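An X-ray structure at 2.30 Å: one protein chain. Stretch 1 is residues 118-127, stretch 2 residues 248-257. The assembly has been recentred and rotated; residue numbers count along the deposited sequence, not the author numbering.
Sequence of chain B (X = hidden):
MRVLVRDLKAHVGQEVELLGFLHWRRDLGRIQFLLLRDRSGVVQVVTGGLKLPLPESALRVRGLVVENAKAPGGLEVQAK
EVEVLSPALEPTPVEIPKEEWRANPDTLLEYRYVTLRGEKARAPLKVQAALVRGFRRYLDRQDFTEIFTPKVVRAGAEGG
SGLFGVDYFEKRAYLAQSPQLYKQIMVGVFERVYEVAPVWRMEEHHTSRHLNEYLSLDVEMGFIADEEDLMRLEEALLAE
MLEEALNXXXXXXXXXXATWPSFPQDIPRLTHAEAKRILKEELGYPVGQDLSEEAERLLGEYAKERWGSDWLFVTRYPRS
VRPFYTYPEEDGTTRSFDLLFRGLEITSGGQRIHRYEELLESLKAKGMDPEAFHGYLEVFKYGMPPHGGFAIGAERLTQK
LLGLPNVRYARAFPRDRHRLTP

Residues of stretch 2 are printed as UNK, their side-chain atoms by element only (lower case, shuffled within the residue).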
# COMPACT_ATOMS: atom_id res chain seq x y z
N GLY B 118 4.48 13.74 -19.21
CA GLY B 118 5.05 15.05 -18.93
C GLY B 118 5.51 15.17 -17.49
O GLY B 118 4.92 14.55 -16.60
N GLU B 119 6.55 15.97 -17.26
CA GLU B 119 7.10 16.16 -15.91
C GLU B 119 6.07 16.72 -14.92
O GLU B 119 5.95 16.23 -13.80
CB GLU B 119 8.30 17.12 -15.93
CG GLU B 119 9.53 16.62 -16.65
CD GLU B 119 10.78 17.41 -16.27
OE1 GLU B 119 11.36 17.16 -15.19
OE2 GLU B 119 11.18 18.30 -17.06
N LYS B 120 5.36 17.76 -15.34
CA LYS B 120 4.38 18.38 -14.47
C LYS B 120 3.13 17.53 -14.33
O LYS B 120 2.48 17.54 -13.30
CB LYS B 120 4.01 19.76 -14.99
CG LYS B 120 5.12 20.79 -14.86
CD LYS B 120 4.64 22.15 -15.32
CE LYS B 120 5.74 23.20 -15.23
NZ LYS B 120 5.24 24.51 -15.71
N ALA B 121 2.80 16.78 -15.37
CA ALA B 121 1.61 15.94 -15.33
C ALA B 121 1.80 14.73 -14.41
O ALA B 121 0.86 14.31 -13.72
CB ALA B 121 1.25 15.48 -16.74
N ARG B 122 3.02 14.19 -14.38
CA ARG B 122 3.34 13.00 -13.57
C ARG B 122 3.71 13.35 -12.12
O ARG B 122 3.54 12.53 -11.21
CB ARG B 122 4.53 12.26 -14.20
CG ARG B 122 5.87 12.63 -13.55
CD ARG B 122 7.02 12.99 -14.51
NE ARG B 122 7.58 11.86 -15.21
CZ ARG B 122 8.85 11.78 -15.63
NH1 ARG B 122 9.71 12.77 -15.42
NH2 ARG B 122 9.26 10.69 -16.28
N ALA B 123 4.23 14.56 -11.92
CA ALA B 123 4.69 14.99 -10.60
C ALA B 123 3.73 14.81 -9.42
O ALA B 123 4.13 14.35 -8.35
CB ALA B 123 5.19 16.44 -10.68
N PRO B 124 2.44 15.16 -9.59
CA PRO B 124 1.50 15.00 -8.47
C PRO B 124 1.36 13.54 -8.01
O PRO B 124 1.15 13.27 -6.82
CB PRO B 124 0.18 15.53 -9.05
CG PRO B 124 0.63 16.54 -10.07
CD PRO B 124 1.80 15.82 -10.74
N LEU B 125 1.49 12.60 -8.95
CA LEU B 125 1.38 11.19 -8.61
C LEU B 125 2.63 10.73 -7.84
O LEU B 125 2.55 9.87 -6.96
CB LEU B 125 1.18 10.35 -9.88
CG LEU B 125 -0.08 10.62 -10.72
CD1 LEU B 125 -0.13 9.70 -11.94
CD2 LEU B 125 -1.32 10.39 -9.85
N LYS B 126 3.77 11.31 -8.19
CA LYS B 126 5.04 10.98 -7.55
C LYS B 126 4.98 11.49 -6.11
O LYS B 126 5.43 10.83 -5.18
CB LYS B 126 6.19 11.65 -8.32
CG LYS B 126 7.59 11.38 -7.78
CD LYS B 126 7.95 9.91 -7.85
CE LYS B 126 9.41 9.68 -7.48
NZ LYS B 126 9.69 8.21 -7.26
N VAL B 127 4.41 12.68 -5.94
CA VAL B 127 4.29 13.27 -4.62
C VAL B 127 3.30 12.45 -3.79
O VAL B 127 3.53 12.19 -2.61
CB VAL B 127 3.83 14.76 -4.73
CG1 VAL B 127 3.50 15.33 -3.35
CG2 VAL B 127 4.96 15.58 -5.37
N UNK B 248 11.79 12.97 -0.38
CA UNK B 248 11.89 12.07 -1.51
C UNK B 248 11.27 12.57 -2.81
O UNK B 248 11.49 11.99 -3.87
c UNK B 248 11.34 10.66 -1.16
c UNK B 248 12.07 10.09 0.07
o UNK B 248 9.94 10.75 -0.87
N UNK B 249 10.50 13.65 -2.75
CA UNK B 249 9.87 14.21 -3.96
C UNK B 249 10.07 15.72 -4.04
O UNK B 249 9.20 16.45 -4.53
c UNK B 249 8.38 13.86 -3.99
N UNK B 250 11.22 16.18 -3.56
CA UNK B 250 11.53 17.59 -3.57
C UNK B 250 11.44 18.22 -4.94
O UNK B 250 10.79 19.25 -5.11
N UNK B 251 12.10 17.62 -5.92
CA UNK B 251 12.09 18.15 -7.28
C UNK B 251 10.69 18.32 -7.84
O UNK B 251 10.39 19.31 -8.51
o UNK B 251 15.04 16.20 -8.12
c UNK B 251 14.36 17.22 -7.84
o UNK B 251 14.85 18.23 -7.28
c UNK B 251 12.90 17.26 -8.22
N UNK B 252 9.82 17.35 -7.57
CA UNK B 252 8.45 17.41 -8.04
C UNK B 252 7.74 18.61 -7.40
O UNK B 252 7.05 19.38 -8.07
o UNK B 252 9.82 13.64 -9.40
c UNK B 252 7.96 14.91 -8.60
o UNK B 252 9.94 14.35 -7.34
c UNK B 252 7.71 16.11 -7.68
c UNK B 252 9.35 14.26 -8.43
N UNK B 253 7.93 18.77 -6.10
CA UNK B 253 7.30 19.87 -5.39
C UNK B 253 7.75 21.21 -5.96
O UNK B 253 6.93 22.08 -6.26
c UNK B 253 7.31 18.15 -1.94
c UNK B 253 6.85 18.57 -3.32
c UNK B 253 7.60 19.78 -3.89
c UNK B 253 7.22 21.08 -3.19
N UNK B 254 9.06 21.37 -6.12
CA UNK B 254 9.61 22.61 -6.66
C UNK B 254 9.18 22.84 -8.11
O UNK B 254 8.87 23.96 -8.51
n UNK B 254 13.43 20.96 -3.27
n UNK B 254 14.64 19.68 -4.75
c UNK B 254 11.13 22.61 -6.56
c UNK B 254 13.97 20.79 -4.47
c UNK B 254 11.65 22.84 -5.15
c UNK B 254 13.15 23.02 -5.16
n UNK B 254 13.86 21.75 -5.38
N UNK B 255 9.17 21.77 -8.91
CA UNK B 255 8.78 21.88 -10.31
C UNK B 255 7.37 22.45 -10.45
O UNK B 255 7.12 23.31 -11.30
c UNK B 255 8.86 20.50 -10.97
c UNK B 255 8.07 18.88 -12.67
c UNK B 255 9.11 21.05 -13.40
c UNK B 255 8.24 20.36 -12.36
N UNK B 256 6.44 21.97 -9.62
CA UNK B 256 5.07 22.46 -9.68
C UNK B 256 4.97 23.82 -9.00
O UNK B 256 3.92 24.46 -9.00
c UNK B 256 3.35 19.09 -8.70
c UNK B 256 4.12 21.45 -9.01
c UNK B 256 3.46 20.08 -10.99
c UNK B 256 4.10 20.04 -9.61
N UNK B 257 6.08 24.26 -8.42
CA UNK B 257 6.11 25.54 -7.75
C UNK B 257 5.08 25.70 -6.64
O UNK B 257 4.73 26.82 -6.28

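Position 248 carries three side-chain atoms: one carbon bearing an oxygen and a second carbon. Its side chain makes no contact with stretch 1. That fork is threonine, T248, and its hydroxyl is hydrogen-bonded elsewhere in the structure.

Position 249 has a single side-chain carbon, pointing toward stretch 1 and meeting V127, so it is alanine, A249. Its CB lies 4.1 Å from V127 CG2. The residue occupies the N-cap of the helix that follows, and CA of A249 is 5.7 Å from CA of V127.

Position 250 has no side-chain atoms: glycine, G250. A CB here would point away from stretch 1, and nothing of stretch 1 lies within 5.5 Å of where the ideal CB would be.

Position 251 shows two carbons, the second carrying two oxygens, out of reach of the other helix. This short carboxylate is aspartate, D251.

Position 252 has three carbons in a row, the last with two oxygens; its CB points toward stretch 1, and the chain runs past V127, A123 and K126. This is glutamate, E252. Its CB packs 3.6 Å from V127 CG2, its CG lies 3.8 Å from A123 CB, and its CD lies 3.4 Å from K126 CG. The lysine is met along its aliphatic stem; its end leads away, and NZ is hydrogen-bonded elsewhere in the structure.

Position 253 has four carbons, forked at the first, with one arm two carbons long. Its CA-to-CB bond points sideways, yet the side chain reaches V127: isoleucine, I253. CG1 comes within 4.1 Å of V127 CG2.

Position 254 has three carbons, a nitrogen, then a carbon with two more nitrogens, and touches no residue of stretch 1. This is arginine, R254. Its NH2 makes a salt bridge to D251 OD1 at 2.9 Å, one turn back along the same helix, and R254 NH2 would lie 3.1 Å from an ideal CB on G250.

Position 255 has four carbons forked at the second, directed toward stretch 1, where they meet E119, K120 and A123: leucine, L255. Its CD2 sits 3.6 Å from E119 O and 3.7 Å from E119 CB, while its CG lies 4.0 Å from K120 CG.

Position 256 has the same four-carbon fork, starting sideways with its end coming nearer to touch K120, A123 and P124. It too is leucine, L256. CD1 lies 3.8 Å from A123 CB and 4.0 Å from P124 CG, and CD2 lies 3.6 Å from K120 O.

Position 257 again lacks side-chain atoms and touches nothing on stretch 1: glycine, G257. Its phi of 56° favours glycine, and it closes the helix with a Schellman motif.

The two helix axes approach to 9.0 Å with their directions 130° apart, and no hydrogen bond joins the stretches. Packing does the work, burying 517 Å², both sides summed. At the middle the CA atoms of A123 and E252 are 5.2 Å apart, while L255 and L256 fill one end and V127 meets A249 and I253 at the other. The rule is small residues at close approach, branched carbons beside them, and the CG of K120 and K126 and the CB and CG of E252 taking part in the packing.

Stretch 2, residues 248-257: TAGDEIRLLG
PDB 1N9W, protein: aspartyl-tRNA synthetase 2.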